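Local coordinates for protein glutathione peroxidase (Hypocrea jecorina, PDB 6VPD) that probably reduces hydroperoxides to the corresponding alcohols and water, drawing its electrons from the dithiol of thioredoxin, at residues 47-59 with 83-95. Numbering follows the deposited sequence.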
loop_
_atom_site.group_PDB
_atom_site.type_symbol
_atom_site.label_atom_id
_atom_site.label_comp_id
_atom_site.label_asym_id
_atom_site.label_seq_id
_atom_site.Cartn_x
_atom_site.Cartn_y
_atom_site.Cartn_z
ATOM N N TYR A 47 28.625 6.962 -5.343
ATOM C CA TYR A 47 28.205 5.615 -4.986
ATOM C C TYR A 47 28.397 4.609 -6.120
ATOM O O TYR A 47 27.907 3.478 -6.016
ATOM C CB TYR A 47 26.736 5.623 -4.553
ATOM C CG TYR A 47 26.434 6.449 -3.318
ATOM C CD1 TYR A 47 26.922 6.065 -2.079
ATOM C CD2 TYR A 47 25.626 7.583 -3.382
ATOM C CE1 TYR A 47 26.649 6.795 -0.929
ATOM C CE2 TYR A 47 25.346 8.334 -2.220
ATOM C CZ TYR A 47 25.871 7.920 -0.997
ATOM O OH TYR A 47 25.616 8.600 0.173
ATOM N N LYS A 48 29.093 4.986 -7.194
ATOM C CA LYS A 48 29.195 4.108 -8.356
ATOM C C LYS A 48 29.741 2.734 -7.962
ATOM O O LYS A 48 30.603 2.614 -7.085
ATOM C CB LYS A 48 30.087 4.757 -9.416
ATOM C CG LYS A 48 30.171 3.982 -10.725
ATOM C CD LYS A 48 30.893 4.765 -11.808
ATOM C CE LYS A 48 30.041 5.909 -12.338
ATOM N NZ LYS A 48 30.681 6.630 -13.495
ATOM N N GLY A 49 29.218 1.688 -8.597
ATOM C CA GLY A 49 29.682 0.346 -8.312
ATOM C C GLY A 49 29.170 -0.257 -7.022
ATOM O O GLY A 49 29.637 -1.340 -6.636
ATOM N N LYS A 50 28.236 0.408 -6.338
ATOM C CA LYS A 50 27.622 -0.099 -5.122
ATOM C C LYS A 50 26.163 -0.439 -5.388
ATOM O O LYS A 50 25.584 -0.065 -6.412
ATOM C CB LYS A 50 27.715 0.918 -3.980
ATOM C CG LYS A 50 29.042 1.646 -3.873
ATOM C CD LYS A 50 30.130 0.744 -3.328
ATOM C CE LYS A 50 31.303 1.557 -2.795
ATOM N NZ LYS A 50 30.872 2.379 -1.646
ATOM N N VAL A 51 25.566 -1.157 -4.440
ATOM C CA VAL A 51 24.156 -1.523 -4.498
ATOM C C VAL A 51 23.399 -0.501 -3.667
ATOM O O VAL A 51 23.740 -0.272 -2.502
ATOM C CB VAL A 51 23.931 -2.958 -3.984
ATOM C CG1 VAL A 51 22.452 -3.313 -3.951
ATOM C CG2 VAL A 51 24.698 -3.946 -4.853
ATOM N N VAL A 52 22.397 0.135 -4.273
ATOM C CA VAL A 52 21.675 1.259 -3.683
ATOM C C VAL A 52 20.187 0.918 -3.610
ATOM O O VAL A 52 19.597 0.435 -4.587
ATOM C CB VAL A 52 21.880 2.560 -4.488
ATOM C CG1 VAL A 52 21.244 3.736 -3.748
ATOM C CG2 VAL A 52 23.352 2.821 -4.769
ATOM N N LEU A 53 19.579 1.183 -2.458
ATOM C CA LEU A 53 18.148 1.019 -2.280
ATOM C C LEU A 53 17.553 2.405 -2.077
ATOM O O LEU A 53 17.892 3.091 -1.107
ATOM C CB LEU A 53 17.836 0.098 -1.102
ATOM C CG LEU A 53 16.320 -0.123 -1.001
ATOM C CD1 LEU A 53 15.809 -1.140 -2.043
ATOM C CD2 LEU A 53 15.883 -0.478 0.388
ATOM N N VAL A 54 16.687 2.819 -2.998
ATOM C CA VAL A 54 16.127 4.161 -3.014
ATOM C C VAL A 54 14.726 4.038 -2.462
ATOM O O VAL A 54 13.967 3.161 -2.885
ATOM C CB VAL A 54 16.114 4.757 -4.437
ATOM C CG1 VAL A 54 15.369 6.071 -4.458
ATOM C CG2 VAL A 54 17.530 4.946 -4.982
ATOM N N VAL A 55 14.397 4.864 -1.480
ATOM C CA VAL A 55 13.094 4.795 -0.836
ATOM C C VAL A 55 12.617 6.225 -0.578
ATOM O O VAL A 55 13.404 7.082 -0.161
ATOM C CB VAL A 55 13.153 3.941 0.447
ATOM C CG1 VAL A 55 14.006 4.600 1.486
ATOM C CG2 VAL A 55 11.759 3.687 1.003
ATOM N N ASN A 56 11.361 6.508 -0.930
ATOM C CA ASN A 56 10.725 7.785 -0.631
ATOM C C ASN A 56 10.089 7.702 0.753
ATOM O O ASN A 56 9.197 6.875 0.995
ATOM C CB ASN A 56 9.665 8.135 -1.665
ATOM C CG ASN A 56 8.647 7.058 -1.790
ATOM O OD1 ASN A 56 9.005 5.880 -1.914
ATOM N ND2 ASN A 56 7.371 7.423 -1.721
ATOM N N THR A 57 10.548 8.552 1.655
ATOM C CA THR A 57 10.100 8.501 3.032
ATOM C C THR A 57 9.023 9.550 3.275
ATOM O O THR A 57 8.841 10.489 2.494
ATOM C CB THR A 57 11.274 8.696 3.995
ATOM O OG1 THR A 57 12.054 9.825 3.580
ATOM C CG2 THR A 57 12.145 7.465 3.997
ATOM N N ALA A 58 8.287 9.337 4.361
ATOM C CA ALA A 58 7.271 10.273 4.800
ATOM C C ALA A 58 7.904 11.582 5.236
ATOM O O ALA A 58 8.923 11.598 5.931
ATOM C CB ALA A 58 6.481 9.678 5.960
ATOM N N SER A 59 7.293 12.690 4.825
ATOM C CA SER A 59 7.644 13.975 5.416
ATOM C C SER A 59 7.147 14.059 6.863
ATOM O O SER A 59 7.899 14.440 7.766
ATOM C CB SER A 59 7.078 15.105 4.559
ATOM O OG SER A 59 7.780 16.305 4.799
ATOM N N ASP A 83 30.095 -1.264 3.456
ATOM C CA ASP A 83 30.339 -0.321 2.361
ATOM C C ASP A 83 29.765 -0.815 1.034
ATOM O O ASP A 83 29.773 -0.078 0.036
ATOM C CB ASP A 83 31.837 -0.035 2.188
ATOM C CG ASP A 83 32.401 0.905 3.253
ATOM O OD1 ASP A 83 31.747 1.117 4.306
ATOM O OD2 ASP A 83 33.534 1.400 3.028
ATOM N N ASP A 84 29.265 -2.055 1.001
ATOM C CA ASP A 84 28.732 -2.601 -0.247
ATOM C C ASP A 84 27.397 -1.998 -0.645
ATOM O O ASP A 84 27.029 -2.097 -1.824
ATOM C CB ASP A 84 28.553 -4.111 -0.143
ATOM C CG ASP A 84 29.845 -4.847 -0.272
ATOM O OD1 ASP A 84 30.244 -5.080 -1.436
ATOM O OD2 ASP A 84 30.455 -5.180 0.780
ATOM N N PHE A 85 26.688 -1.365 0.296
ATOM C CA PHE A 85 25.244 -1.176 0.194
ATOM C C PHE A 85 24.818 0.092 0.931
ATOM O O PHE A 85 25.046 0.212 2.137
ATOM C CB PHE A 85 24.527 -2.410 0.762
ATOM C CG PHE A 85 23.053 -2.224 0.944
ATOM C CD1 PHE A 85 22.234 -1.926 -0.148
ATOM C CD2 PHE A 85 22.481 -2.328 2.211
ATOM C CE1 PHE A 85 20.873 -1.733 0.014
ATOM C CE2 PHE A 85 21.132 -2.150 2.390
ATOM C CZ PHE A 85 20.313 -1.848 1.285
ATOM N N VAL A 86 24.187 1.034 0.223
ATOM C CA VAL A 86 23.705 2.276 0.816
ATOM C C VAL A 86 22.196 2.400 0.598
ATOM O O VAL A 86 21.670 2.012 -0.451
ATOM C CB VAL A 86 24.455 3.499 0.245
ATOM C CG1 VAL A 86 24.523 3.430 -1.254
ATOM C CG2 VAL A 86 23.792 4.788 0.671
ATOM N N VAL A 87 21.504 2.922 1.607
ATOM C CA VAL A 87 20.084 3.234 1.542
ATOM C C VAL A 87 19.942 4.750 1.467
ATOM O O VAL A 87 20.527 5.477 2.284
ATOM C CB VAL A 87 19.341 2.669 2.767
ATOM C CG1 VAL A 87 17.872 3.111 2.779
ATOM C CG2 VAL A 87 19.476 1.140 2.819
ATOM N N LEU A 88 19.192 5.227 0.474
ATOM C CA LEU A 88 18.936 6.653 0.293
ATOM C C LEU A 88 17.451 6.895 0.515
ATOM O O LEU A 88 16.618 6.461 -0.294
ATOM C CB LEU A 88 19.376 7.125 -1.098
ATOM C CG LEU A 88 20.868 6.973 -1.411
ATOM C CD1 LEU A 88 21.259 7.666 -2.729
ATOM C CD2 LEU A 88 21.720 7.506 -0.272
ATOM N N GLY A 89 17.110 7.573 1.607
ATOM C CA GLY A 89 15.733 7.983 1.842
ATOM C C GLY A 89 15.510 9.386 1.302
ATOM O O GLY A 89 16.340 10.268 1.486
ATOM N N PHE A 90 14.384 9.580 0.627
ATOM C CA PHE A 90 14.024 10.887 0.074
ATOM C C PHE A 90 12.675 11.283 0.644
ATOM O O PHE A 90 11.649 10.676 0.272
ATOM C CB PHE A 90 13.943 10.891 -1.451
ATOM C CG PHE A 90 15.244 10.669 -2.148
ATOM C CD1 PHE A 90 15.775 9.392 -2.259
ATOM C CD2 PHE A 90 15.911 11.727 -2.742
ATOM C CE1 PHE A 90 16.982 9.184 -2.921
ATOM C CE2 PHE A 90 17.119 11.533 -3.412
ATOM C CZ PHE A 90 17.655 10.265 -3.501
ATOM N N PRO A 91 12.614 12.286 1.504
ATOM C CA PRO A 91 11.326 12.703 2.064
ATOM C C PRO A 91 10.383 13.203 0.986
ATOM O O PRO A 91 10.798 13.783 -0.022
ATOM C CB PRO A 91 11.714 13.823 3.029
ATOM C CG PRO A 91 13.156 13.584 3.327
ATOM C CD PRO A 91 13.745 13.013 2.091
ATOM N N CYS A 92 9.094 12.981 1.219
ATOM C CA CYS A 92 8.066 13.328 0.245
ATOM C C CYS A 92 6.780 13.663 0.978
ATOM O O CYS A 92 6.260 12.840 1.742
ATOM C CB CYS A 92 7.831 12.188 -0.739
ATOM S SG CYS A 92 7.009 12.742 -2.229
ATOM N N ASN A 93 6.272 14.864 0.728
ATOM C CA ASN A 93 5.047 15.353 1.337
ATOM C C ASN A 93 3.811 15.013 0.519
ATOM O O ASN A 93 2.700 15.359 0.930
ATOM C CB ASN A 93 5.131 16.871 1.518
ATOM C CG ASN A 93 5.196 17.613 0.185
ATOM O OD1 ASN A 93 5.509 17.019 -0.858
ATOM N ND2 ASN A 93 4.909 18.922 0.214
ATOM N N GLN A 94 3.973 14.333 -0.614
ATOM C CA GLN A 94 2.894 14.149 -1.574
ATOM C C GLN A 94 1.871 13.099 -1.170
ATOM O O GLN A 94 0.932 12.883 -1.932
ATOM C CB GLN A 94 3.455 13.772 -2.949
ATOM C CG GLN A 94 4.072 14.912 -3.737
ATOM C CD GLN A 94 4.573 14.485 -5.127
ATOM O OE1 GLN A 94 4.955 13.335 -5.341
ATOM N NE2 GLN A 94 4.580 15.418 -6.069
ATOM N N PHE A 95 1.989 12.431 -0.023
ATOM C CA PHE A 95 1.051 11.350 0.325
ATOM C C PHE A 95 0.404 11.634 1.688
ATOM O O PHE A 95 0.583 10.889 2.656
ATOM C CB PHE A 95 1.750 9.973 0.300
ATOM C CG PHE A 95 2.412 9.655 -1.017
ATOM C CD1 PHE A 95 1.672 9.172 -2.086
ATOM C CD2 PHE A 95 3.783 9.862 -1.192
ATOM C CE1 PHE A 95 2.290 8.898 -3.306
ATOM C CE2 PHE A 95 4.400 9.596 -2.403
ATOM C CZ PHE A 95 3.659 9.113 -3.456
#
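V86 packs both methyls against Y47: CG1 stands 3.7 Å from Y47 CD1 and also meets V52 CG2, on the sheet face that carries V52 and L88. With CG1 between the backbone N and the carbonyl carbon (chi1 47°), CG2 is turned toward Y47 CE1 and the side chain crosses the tyrosine at about a right angle. L88 continues the same face, its CG 4.0 Å from V52 CG1. On the other face the edge of the F85 ring meets L53, CE1 lying 3.7 Å from L53 CB, and helix 64-80 covers both residues through I77 and L70. An alanine in place of Y47 would probably leave the methyls of V86 and L88 without their aromatic neighbour. Parallel backbone bonds join the strands, among them L53 N to V86 O at 3.0 Å; with helix 64-80 they make a beta-alpha-beta unit of the thioredoxin-like fold. The ends are looser: at the solvent side K50 NZ donates a 3.2 Å hydrogen bond to O of exposed D83, and beyond the weak C92 N to T57 O bond, S59 N bonds C92 O from 61° above its carbonyl plane. Cohesion thus probably comes mainly from the buried, regularly bonded middle.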